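Local coordinates for glycosyl transferase family 8 (Streptococcus pneumoniae, PDB 5GVV), which transfers galactose from UDP-galactose to the terminal glucose of already GlcNAc-Glc-modified PsrP, the third step in O-glycosylation of this serine-rich repeat protein, at residues 66-71 with 312-317; 278-283 with 300-305; 291-296 with 320-325; 370-375 with 395-400. One frame throughout, in Å; residues are numbered along the deposited sequence.

Contact 1: residues 66-71 with 312-317; sequences KLIGSQ and MANELL
Gly69 and Asn314 bring the two backbones closest together, with Gly69 CA 5.5 Å from Asn314 CA, where the loop leaving strand 61-66 meets the first turn of the short helix 314-317. The loop begins with an inverse gamma turn centred on Leu67. Gly69 then adopts phi 138° and psi 167°, angles at which a CB would press on the preceding carbonyl oxygen, and its bare CA lies 3.5 Å from Asn314 ND2. Ala313 is the N-cap of the helix, its carbonyl accepting from Leu316 N and Leu317 N.

Ile68 carries most of the apolar contact. CG1 stands beside its own backbone N (chi1 -57°), and the chain continues extended at chi2, which puts CD1 3.5 Å from Leu317 O. The other branch, CG2, lies against Leu317 CB at 4.1 Å and faces Asn314 O. No direct hydrogen bond spans the contact. Instead one water accepts from Asn314 ND2 at 2.9 Å and, more weakly, from Ser70 N, a wet seam on the protein surface.

The contact joins the loop after strand 61-66, an outer strand of the mixed sheet, to helix 314-317, which precedes strand 325-328 of the parallel sheet. Leu317 also packs on Val327 of that strand and on Phe238 of the second subunit, while Ile68 also touches Thr320 in the loop beyond the helix.

Contact 2: residues 278-283 with 300-305; sequences LQCVNL and PEVHFH
His305 and Cys280, the residues that bury most here, grip each other through the backbone as well as lining opposite faces of a parallel sheet. Strand 278-283 runs beside strand 302-305 at 20°, within a beta-alpha-beta unit whose helix is 292-298. Cys280 N donates to His303 O at 2.9 Å, and Cys280 O accepts from His305 N at 2.7 Å; His305 O in turn takes a bond from Asn282 N.

On the face of Gln279 and His305, the imidazole meets the amide edge-on. His305 NE2 donates to Gln279 OE1 over 2.6 Å, almost straight at 177°, with the oxygen in the plane of the ring. The glutamine bends at chi2 (-82°), turning CD across the strand gap toward that ring. Its NE2 shares a water with His303 ND1, while His303 NE2 is hydrogen-bonded to Thr326 OG1. His305 CE1 lies over the centre of the His303 ring.

Cys280 points to the other face, where SG touches Val302 CG1 at 3.6 Å. The same methyl covers the centre of the Phe304 ring, which the sulfur approaches obliquely.

The two faces thus differ in chemistry: one is sulfur, methyl and phenyl, the other carries the Gln279-His303-His305 polar chain beside Val281. His305 NE2 carries a proton, and with ND1 hydrogen-bonded to Tyr328 OH both ring nitrogens are satisfied and the imidazole is fixed in rotation.

Contact 3: residues 291-296 with 320-325; sequences KIDYLA and TRFPNV
Asp293 and Arg321 meet in a salt bridge between helix 292-298 and the loop that leads into strand 325-328. Arg321 NH2 donates to Asp293 OD2 over 2.7 Å at 173°, the carboxylate oxygen lying in the guanidinium plane and using its anti lone pair. The two side chains cross at about a right angle. OD2 also accepts from a water 2.6 Å away, and the water in turn accepts from Arg321 NH1. A further bond from NH1 goes to Ala318 O.

Beneath the guanidinium, Phe322 CE2 sits under its centre, 3.2 Å from the plane. The phenyl ring is itself enclosed: Arg321 CG lies over one face, toward the rim, and Ala296 CB stands over the middle of the opposite face in a CH-pi contact, 3.8 Å from the centroid. Ala296 CB also touches Val325 CG2, at the start of the edge strand. In this Rossmann-like parallel sheet, helix 292-298 connects strands 278-283 and 302-307, and the contact packs the Asp293-Ala296 side of the helix against the loop entering strand 325-328.

The carbonyl of Ala296 takes two donors. Water 2.7 Å from Ala296 O donates to it and also to Asn324 OD1, bridging the two residues, whereas the direct bond from Asn324 ND2 to Ala296 O is weak at 3.3 Å. Asn324 ND2 has its stronger partner in Val302 O on strand 302-307.

Contact 4: residues 370-375 with 395-400; sequences IAFDNT and KKMVAA
Met397, modelled as selenomethionine, reaches from helix 395-402 onto the face of the Phe372 ring. Its chain runs straight at first, with CG anti to the backbone N and SE continuing the extension, and then turns at chi3 (-74°), which swings CE over the aromatic ring. CE lies 3.4 Å from the ring centroid and almost on the ring normal, while SE rests over the same face at 4.0 Å from the centroid: a CH-pi and a Met-aromatic contact from one side chain. The methyl also abuts the main chain, 3.3 Å from Ala371 O.

Helix and strand here run antiparallel, at 174° with their axes 10.0 Å apart, in the alpha/beta layering of a parallel sheet, with the helix packed alongside strand 369-372 on one face of the sheet. Ala371 turns its CB away from the helix, whereas Ile370 points at it. The CG1 branch of Ile370 occupies the crowded position between backbone N and carbonyl carbon (chi1 63°), and CD1 beyond it lies 3.8 Å from Met397 CG and 4.3 Å from Ala400 CB.

Past the strand the chain turns back on itself. Phe372 N donates to Thr375 OG1 at 2.9 Å, and Phe372 O accepts from Thr375 N, so both backbone polar atoms of Phe372 are held by one residue. Thr375 OG1 also bonds to Asp348 O on the adjacent strand, and Leu295 of helix 292-298 also touches Met397.

Contacts 2 and 4 are both buried: contact 2 lies within the C-terminal parallel sheet, and contact 4 between that sheet and a covering helix. Contact 3 is partly buried at the edge of the sheet, and contact 1 is a surface seam joining that half of the chain to the family 8 region. Backbone bonds dominate contact 2, whereas contact 4 relies on apolar and aromatic packing without a hydrogen bond across it. Contact 3 mixes charge and water with a small apolar centre; contact 1 has light packing by one isoleucine and a water bridge, with no direct hydrogen bond. Neighbouring contacts touch: helix 292-298 connects the strands of contact 2, forms one side of contact 3 and packs on helix 395-402 of contact 4.

Contact 1: residues 66-71 with 312-317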
# COMPACT_ATOMS: atom_id res chain seq x y z
N LYS A 66 -4.56 11.05 -16.04
CA LYS A 66 -3.98 9.84 -16.62
C LYS A 66 -2.98 10.15 -17.73
O LYS A 66 -3.35 10.66 -18.79
CB LYS A 66 -5.08 8.90 -17.12
CG LYS A 66 -5.72 8.05 -16.02
CD LYS A 66 -4.68 7.13 -15.39
CE LYS A 66 -5.30 6.06 -14.50
NZ LYS A 66 -5.70 6.58 -13.16
N LEU A 67 -1.72 9.83 -17.47
CA LEU A 67 -0.67 10.01 -18.47
C LEU A 67 -0.61 8.78 -19.38
O LEU A 67 0.39 8.06 -19.41
CB LEU A 67 0.69 10.28 -17.82
CG LEU A 67 0.85 11.61 -17.09
CD1 LEU A 67 0.27 11.50 -15.72
CD2 LEU A 67 2.30 12.02 -17.00
N ILE A 68 -1.69 8.56 -20.12
CA ILE A 68 -1.77 7.43 -21.03
C ILE A 68 -1.82 7.94 -22.46
O ILE A 68 -2.73 8.69 -22.83
CB ILE A 68 -3.02 6.58 -20.74
CG1 ILE A 68 -3.01 6.10 -19.28
CG2 ILE A 68 -3.11 5.40 -21.70
CD1 ILE A 68 -4.27 5.37 -18.84
N GLY A 69 -0.84 7.55 -23.26
CA GLY A 69 -0.75 8.02 -24.64
C GLY A 69 0.67 8.36 -25.04
O GLY A 69 1.56 8.47 -24.19
N SER A 70 0.88 8.54 -26.34
CA SER A 70 2.21 8.80 -26.89
C SER A 70 2.71 10.21 -26.58
O SER A 70 3.92 10.43 -26.47
CB SER A 70 2.19 8.59 -28.41
OG SER A 70 1.37 9.54 -29.05
N GLN A 71 1.79 11.16 -26.44
CA GLN A 71 2.16 12.55 -26.13
C GLN A 71 2.86 12.63 -24.77
O GLN A 71 3.53 13.62 -24.47
CB GLN A 71 0.95 13.48 -26.18
CG GLN A 71 -0.09 13.28 -25.08
CD GLN A 71 -1.06 12.15 -25.37
OE1 GLN A 71 -0.65 11.05 -25.75
NE2 GLN A 71 -2.35 12.41 -25.21
N MSE A 312 -5.58 -3.68 -25.44
CA MSE A 312 -6.30 -2.49 -25.87
C MSE A 312 -5.36 -1.34 -26.17
O MSE A 312 -4.29 -1.21 -25.56
CB MSE A 312 -7.32 -2.06 -24.81
CG MSE A 312 -8.58 -2.93 -24.73
SE MSE A 312 -9.66 -2.25 -23.26
CE MSE A 312 -11.31 -3.24 -23.54
N ALA A 313 -5.76 -0.49 -27.11
CA ALA A 313 -4.99 0.69 -27.47
C ALA A 313 -5.09 1.76 -26.38
O ALA A 313 -6.00 1.72 -25.55
CB ALA A 313 -5.47 1.25 -28.80
N ASN A 314 -4.15 2.71 -26.40
CA ASN A 314 -4.13 3.78 -25.41
C ASN A 314 -5.43 4.57 -25.37
O ASN A 314 -5.83 5.04 -24.31
CB ASN A 314 -2.95 4.72 -25.67
CG ASN A 314 -1.61 4.12 -25.28
OD1 ASN A 314 -1.55 3.13 -24.55
ND2 ASN A 314 -0.53 4.72 -25.75
N GLU A 315 -6.07 4.73 -26.52
CA GLU A 315 -7.34 5.44 -26.61
C GLU A 315 -8.39 4.86 -25.67
O GLU A 315 -9.18 5.60 -25.07
CB GLU A 315 -7.88 5.43 -28.05
CG GLU A 315 -7.17 6.41 -29.00
CD GLU A 315 -5.85 5.88 -29.52
OE1 GLU A 315 -5.53 4.70 -29.28
OE2 GLU A 315 -5.13 6.65 -30.19
N LEU A 316 -8.40 3.53 -25.53
CA LEU A 316 -9.35 2.85 -24.66
C LEU A 316 -8.84 2.78 -23.22
O LEU A 316 -9.62 2.91 -22.28
CB LEU A 316 -9.66 1.44 -25.19
CG LEU A 316 -10.39 1.36 -26.53
CD1 LEU A 316 -10.72 -0.08 -26.87
CD2 LEU A 316 -11.66 2.19 -26.52
N LEU A 317 -7.54 2.57 -23.05
CA LEU A 317 -6.97 2.49 -21.71
C LEU A 317 -7.09 3.83 -21.00
O LEU A 317 -7.31 3.89 -19.80
CB LEU A 317 -5.51 2.03 -21.74
CG LEU A 317 -5.27 0.61 -22.25
CD1 LEU A 317 -3.78 0.26 -22.21
CD2 LEU A 317 -6.06 -0.40 -21.46
O HOH W 1 -0.83 6.40 -28.08

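Contact 2: residues 278-283 with 300-305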
# COMPACT_ATOMS: atom_id res chain seq x y z
N LEU A 278 -27.91 3.15 -14.71
CA LEU A 278 -27.94 2.27 -15.88
C LEU A 278 -26.57 1.65 -16.10
O LEU A 278 -25.54 2.26 -15.77
CB LEU A 278 -28.35 3.06 -17.13
CG LEU A 278 -28.86 2.25 -18.33
CD1 LEU A 278 -30.30 1.81 -18.13
CD2 LEU A 278 -28.73 3.04 -19.62
N GLN A 279 -26.56 0.43 -16.64
CA GLN A 279 -25.32 -0.27 -16.95
C GLN A 279 -25.26 -0.60 -18.45
O GLN A 279 -26.12 -1.32 -18.97
CB GLN A 279 -25.21 -1.56 -16.12
CG GLN A 279 -25.31 -1.33 -14.60
CD GLN A 279 -24.00 -0.90 -13.97
OE1 GLN A 279 -22.92 -1.15 -14.50
NE2 GLN A 279 -24.09 -0.26 -12.80
N CYS A 280 -24.24 -0.08 -19.13
CA CYS A 280 -24.12 -0.28 -20.58
C CYS A 280 -22.90 -1.13 -20.91
O CYS A 280 -21.89 -1.09 -20.19
CB CYS A 280 -24.03 1.06 -21.30
SG CYS A 280 -25.56 2.01 -21.28
N VAL A 281 -22.98 -1.89 -22.00
CA VAL A 281 -21.88 -2.76 -22.38
C VAL A 281 -21.61 -2.72 -23.88
O VAL A 281 -22.53 -2.59 -24.70
CB VAL A 281 -22.14 -4.21 -21.90
CG1 VAL A 281 -23.38 -4.77 -22.55
CG2 VAL A 281 -20.94 -5.11 -22.17
N ASN A 282 -20.33 -2.80 -24.24
CA ASN A 282 -19.93 -2.99 -25.63
C ASN A 282 -18.73 -3.92 -25.69
O ASN A 282 -17.89 -3.90 -24.80
CB ASN A 282 -19.59 -1.65 -26.30
CG ASN A 282 -18.94 -1.84 -27.66
OD1 ASN A 282 -17.72 -1.71 -27.80
ND2 ASN A 282 -19.74 -2.16 -28.67
N LEU A 283 -18.68 -4.73 -26.74
CA LEU A 283 -17.54 -5.61 -26.98
C LEU A 283 -16.85 -5.12 -28.24
O LEU A 283 -17.47 -5.08 -29.31
CB LEU A 283 -18.02 -7.06 -27.16
CG LEU A 283 -17.02 -8.09 -27.69
CD1 LEU A 283 -16.02 -8.51 -26.62
CD2 LEU A 283 -17.76 -9.31 -28.23
N PRO A 300 -22.49 10.72 -16.57
CA PRO A 300 -21.76 10.26 -15.38
C PRO A 300 -22.57 9.24 -14.58
O PRO A 300 -22.00 8.50 -13.76
CB PRO A 300 -21.60 11.54 -14.55
CG PRO A 300 -22.71 12.43 -15.01
CD PRO A 300 -22.84 12.15 -16.47
N GLU A 301 -23.88 9.20 -14.81
CA GLU A 301 -24.75 8.30 -14.07
C GLU A 301 -24.96 6.96 -14.80
O GLU A 301 -25.73 6.11 -14.35
CB GLU A 301 -26.10 8.97 -13.80
CG GLU A 301 -27.01 9.06 -15.02
CD GLU A 301 -26.82 10.32 -15.83
OE1 GLU A 301 -25.66 10.69 -16.12
OE2 GLU A 301 -27.83 10.94 -16.20
N VAL A 302 -24.27 6.79 -15.92
CA VAL A 302 -24.23 5.51 -16.61
C VAL A 302 -22.86 4.87 -16.40
O VAL A 302 -21.84 5.54 -16.55
CB VAL A 302 -24.48 5.67 -18.12
CG1 VAL A 302 -24.38 4.33 -18.82
CG2 VAL A 302 -25.84 6.27 -18.37
N HIS A 303 -22.85 3.59 -16.05
CA HIS A 303 -21.60 2.84 -15.94
C HIS A 303 -21.38 2.07 -17.24
O HIS A 303 -22.14 1.14 -17.55
CB HIS A 303 -21.66 1.89 -14.74
CG HIS A 303 -20.36 1.22 -14.43
ND1 HIS A 303 -20.19 0.41 -13.33
CD2 HIS A 303 -19.16 1.24 -15.06
CE1 HIS A 303 -18.95 -0.05 -13.30
NE2 HIS A 303 -18.31 0.44 -14.34
N PHE A 304 -20.36 2.46 -17.99
CA PHE A 304 -20.06 1.81 -19.26
C PHE A 304 -19.06 0.69 -19.05
O PHE A 304 -18.06 0.87 -18.34
CB PHE A 304 -19.47 2.80 -20.26
CG PHE A 304 -20.35 3.97 -20.56
CD1 PHE A 304 -21.18 3.97 -21.68
CD2 PHE A 304 -20.33 5.10 -19.75
CE1 PHE A 304 -21.99 5.06 -21.97
CE2 PHE A 304 -21.13 6.20 -20.03
CZ PHE A 304 -21.96 6.18 -21.14
N HIS A 305 -19.31 -0.46 -19.66
CA HIS A 305 -18.37 -1.56 -19.61
C HIS A 305 -17.88 -1.84 -21.02
O HIS A 305 -18.67 -2.22 -21.89
CB HIS A 305 -19.03 -2.81 -19.01
CG HIS A 305 -19.67 -2.57 -17.68
ND1 HIS A 305 -19.07 -2.95 -16.49
CD2 HIS A 305 -20.84 -1.99 -17.33
CE1 HIS A 305 -19.85 -2.60 -15.48
NE2 HIS A 305 -20.93 -2.02 -15.96
O HOH W 2 -21.59 -0.37 -10.96

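Contact 3: residues 291-296 with 320-325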
# COMPACT_ATOMS: atom_id res chain seq x y z
N LYS A 291 -17.62 7.63 -30.27
CA LYS A 291 -18.08 8.66 -29.34
C LYS A 291 -18.06 8.26 -27.86
O LYS A 291 -18.73 8.90 -27.05
CB LYS A 291 -19.49 9.14 -29.73
CG LYS A 291 -19.54 9.88 -31.04
CD LYS A 291 -18.74 11.16 -30.98
CE LYS A 291 -18.88 11.97 -32.26
NZ LYS A 291 -18.39 11.24 -33.46
N ILE A 292 -17.29 7.23 -27.51
CA ILE A 292 -17.29 6.74 -26.12
C ILE A 292 -16.83 7.78 -25.09
O ILE A 292 -17.39 7.86 -23.99
CB ILE A 292 -16.48 5.41 -25.97
CG1 ILE A 292 -16.67 4.82 -24.56
CG2 ILE A 292 -15.01 5.61 -26.26
CD1 ILE A 292 -18.12 4.58 -24.20
N ASP A 293 -15.83 8.59 -25.45
CA ASP A 293 -15.36 9.63 -24.54
C ASP A 293 -16.46 10.65 -24.28
O ASP A 293 -16.72 11.05 -23.14
CB ASP A 293 -14.13 10.33 -25.11
CG ASP A 293 -12.95 9.39 -25.29
OD1 ASP A 293 -13.02 8.51 -26.18
OD2 ASP A 293 -11.96 9.53 -24.54
N TYR A 294 -17.12 11.07 -25.36
CA TYR A 294 -18.20 12.03 -25.26
C TYR A 294 -19.34 11.48 -24.40
O TYR A 294 -19.84 12.17 -23.52
CB TYR A 294 -18.72 12.39 -26.66
CG TYR A 294 -19.98 13.21 -26.63
CD1 TYR A 294 -19.94 14.58 -26.42
CD2 TYR A 294 -21.22 12.61 -26.80
CE1 TYR A 294 -21.10 15.34 -26.39
CE2 TYR A 294 -22.38 13.35 -26.76
CZ TYR A 294 -22.31 14.70 -26.56
OH TYR A 294 -23.48 15.43 -26.53
N LEU A 295 -19.74 10.24 -24.67
CA LEU A 295 -20.83 9.61 -23.92
C LEU A 295 -20.50 9.52 -22.44
O LEU A 295 -21.33 9.83 -21.59
CB LEU A 295 -21.13 8.21 -24.47
CG LEU A 295 -21.54 8.11 -25.94
CD1 LEU A 295 -21.84 6.67 -26.33
CD2 LEU A 295 -22.73 9.01 -26.25
N ALA A 296 -19.27 9.11 -22.13
CA ALA A 296 -18.82 9.04 -20.74
C ALA A 296 -18.92 10.40 -20.06
O ALA A 296 -19.41 10.49 -18.93
CB ALA A 296 -17.40 8.52 -20.68
N THR A 320 -9.82 5.19 -18.37
CA THR A 320 -9.74 5.05 -16.91
C THR A 320 -9.78 6.39 -16.16
O THR A 320 -9.94 6.42 -14.94
CB THR A 320 -8.48 4.28 -16.48
OG1 THR A 320 -7.31 4.93 -17.01
CG2 THR A 320 -8.52 2.85 -16.97
N ARG A 321 -9.62 7.49 -16.89
CA ARG A 321 -9.69 8.81 -16.27
C ARG A 321 -11.12 9.16 -15.89
O ARG A 321 -11.35 10.06 -15.07
CB ARG A 321 -9.12 9.88 -17.22
CG ARG A 321 -10.00 10.21 -18.42
CD ARG A 321 -9.23 10.98 -19.47
NE ARG A 321 -10.07 11.45 -20.57
CZ ARG A 321 -10.43 10.70 -21.61
NH1 ARG A 321 -10.04 9.43 -21.69
NH2 ARG A 321 -11.19 11.21 -22.57
N PHE A 322 -12.08 8.42 -16.46
CA PHE A 322 -13.49 8.60 -16.13
C PHE A 322 -13.87 7.68 -14.99
O PHE A 322 -13.44 6.53 -14.95
CB PHE A 322 -14.38 8.26 -17.34
CG PHE A 322 -14.18 9.15 -18.52
CD1 PHE A 322 -14.68 10.45 -18.51
CD2 PHE A 322 -13.52 8.70 -19.65
CE1 PHE A 322 -14.52 11.28 -19.61
CE2 PHE A 322 -13.35 9.52 -20.75
CZ PHE A 322 -13.85 10.81 -20.73
N PRO A 323 -14.70 8.19 -14.06
CA PRO A 323 -15.13 7.39 -12.91
C PRO A 323 -16.22 6.40 -13.29
O PRO A 323 -16.54 5.52 -12.49
CB PRO A 323 -15.69 8.44 -11.95
CG PRO A 323 -16.18 9.54 -12.85
CD PRO A 323 -15.22 9.57 -14.00
N ASN A 324 -16.77 6.52 -14.50
CA ASN A 324 -17.90 5.68 -14.90
C ASN A 324 -17.64 4.75 -16.10
O ASN A 324 -18.58 4.23 -16.70
CB ASN A 324 -19.13 6.55 -15.18
CG ASN A 324 -18.91 7.56 -16.29
OD1 ASN A 324 -17.82 8.12 -16.43
ND2 ASN A 324 -19.94 7.80 -17.09
N VAL A 325 -16.37 4.53 -16.45
CA VAL A 325 -16.05 3.58 -17.51
C VAL A 325 -15.18 2.47 -16.96
O VAL A 325 -14.13 2.73 -16.35
CB VAL A 325 -15.30 4.25 -18.68
CG1 VAL A 325 -15.02 3.22 -19.78
CG2 VAL A 325 -16.10 5.42 -19.24
O HOH W 3 -9.74 8.24 -24.57
O HOH W 4 -18.18 10.88 -16.58

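Contact 4: residues 370-375 with 395-400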
# COMPACT_ATOMS: atom_id res chain seq x y z
N ILE A 370 -28.81 -0.49 -29.06
CA ILE A 370 -28.88 0.66 -29.95
C ILE A 370 -27.53 0.88 -30.61
O ILE A 370 -26.53 0.30 -30.19
CB ILE A 370 -29.33 1.94 -29.20
CG1 ILE A 370 -28.31 2.32 -28.13
CG2 ILE A 370 -30.71 1.72 -28.57
CD1 ILE A 370 -28.65 3.60 -27.38
N ALA A 371 -27.50 1.69 -31.66
CA ALA A 371 -26.27 1.87 -32.43
C ALA A 371 -26.19 3.25 -33.06
O ALA A 371 -27.17 4.00 -33.07
CB ALA A 371 -26.15 0.78 -33.49
N PHE A 372 -25.01 3.58 -33.58
CA PHE A 372 -24.86 4.77 -34.42
C PHE A 372 -25.06 4.38 -35.87
O PHE A 372 -24.93 3.21 -36.22
CB PHE A 372 -23.48 5.41 -34.24
CG PHE A 372 -23.35 6.28 -33.02
CD1 PHE A 372 -24.08 7.45 -32.91
CD2 PHE A 372 -22.49 5.93 -31.99
CE1 PHE A 372 -23.96 8.26 -31.79
CE2 PHE A 372 -22.36 6.73 -30.86
CZ PHE A 372 -23.10 7.90 -30.77
N ASP A 373 -25.36 5.37 -36.72
CA ASP A 373 -25.57 5.15 -38.15
C ASP A 373 -24.39 4.41 -38.79
O ASP A 373 -24.57 3.60 -39.70
CB ASP A 373 -25.80 6.49 -38.87
CG ASP A 373 -24.79 7.55 -38.48
OD1 ASP A 373 -23.76 7.21 -37.86
OD2 ASP A 373 -25.01 8.74 -38.80
N ASN A 374 -23.19 4.70 -38.29
CA ASN A 374 -21.97 4.13 -38.85
C ASN A 374 -21.39 2.95 -38.05
O ASN A 374 -20.26 2.52 -38.31
CB ASN A 374 -20.90 5.21 -39.01
CG ASN A 374 -20.49 5.82 -37.68
OD1 ASN A 374 -21.17 5.64 -36.67
ND2 ASN A 374 -19.38 6.55 -37.68
N THR A 375 -22.13 2.44 -37.07
CA THR A 375 -21.66 1.30 -36.29
C THR A 375 -22.64 0.13 -36.29
O THR A 375 -22.32 -0.94 -35.76
CB THR A 375 -21.33 1.69 -34.83
OG1 THR A 375 -22.52 2.15 -34.17
CG2 THR A 375 -20.25 2.76 -34.77
N LYS A 395 -25.59 13.81 -29.16
CA LYS A 395 -26.56 14.26 -28.16
C LYS A 395 -27.82 13.40 -28.22
O LYS A 395 -28.46 13.14 -27.21
CB LYS A 395 -26.95 15.72 -28.42
CG LYS A 395 -25.81 16.71 -28.35
CD LYS A 395 -25.65 17.46 -29.68
CE LYS A 395 -24.76 16.68 -30.63
NZ LYS A 395 -23.41 16.49 -30.08
N LYS A 396 -28.15 12.96 -29.44
CA LYS A 396 -29.34 12.14 -29.66
C LYS A 396 -29.23 10.76 -29.00
O LYS A 396 -30.24 10.21 -28.54
CB LYS A 396 -29.63 12.02 -31.16
CG LYS A 396 -30.11 13.33 -31.78
CD LYS A 396 -30.51 13.15 -33.24
CE LYS A 396 -31.37 14.32 -33.71
NZ LYS A 396 -30.77 15.65 -33.41
N MSE A 397 -28.04 10.18 -28.97
CA MSE A 397 -27.90 8.90 -28.29
C MSE A 397 -27.86 9.08 -26.78
O MSE A 397 -28.31 8.20 -26.03
CB MSE A 397 -26.67 8.11 -28.75
CG MSE A 397 -26.65 6.70 -28.12
SE MSE A 397 -25.12 5.67 -28.62
CE MSE A 397 -25.63 5.28 -30.44
N VAL A 398 -27.32 10.21 -26.34
CA VAL A 398 -27.34 10.56 -24.92
C VAL A 398 -28.77 10.51 -24.42
O VAL A 398 -29.08 9.82 -23.44
CB VAL A 398 -26.77 11.97 -24.67
CG1 VAL A 398 -26.91 12.35 -23.20
CG2 VAL A 398 -25.31 12.04 -25.09
N ALA A 399 -29.65 11.22 -25.11
CA ALA A 399 -31.08 11.25 -24.80
C ALA A 399 -31.70 9.86 -24.90
O ALA A 399 -32.55 9.49 -24.08
CB ALA A 399 -31.80 12.22 -25.72
N ALA A 400 -31.29 9.10 -25.90
CA ALA A 400 -31.77 7.73 -26.08
C ALA A 400 -31.42 6.88 -24.87
O ALA A 400 -32.26 6.15 -24.34
CB ALA A 400 -31.19 7.13 -27.34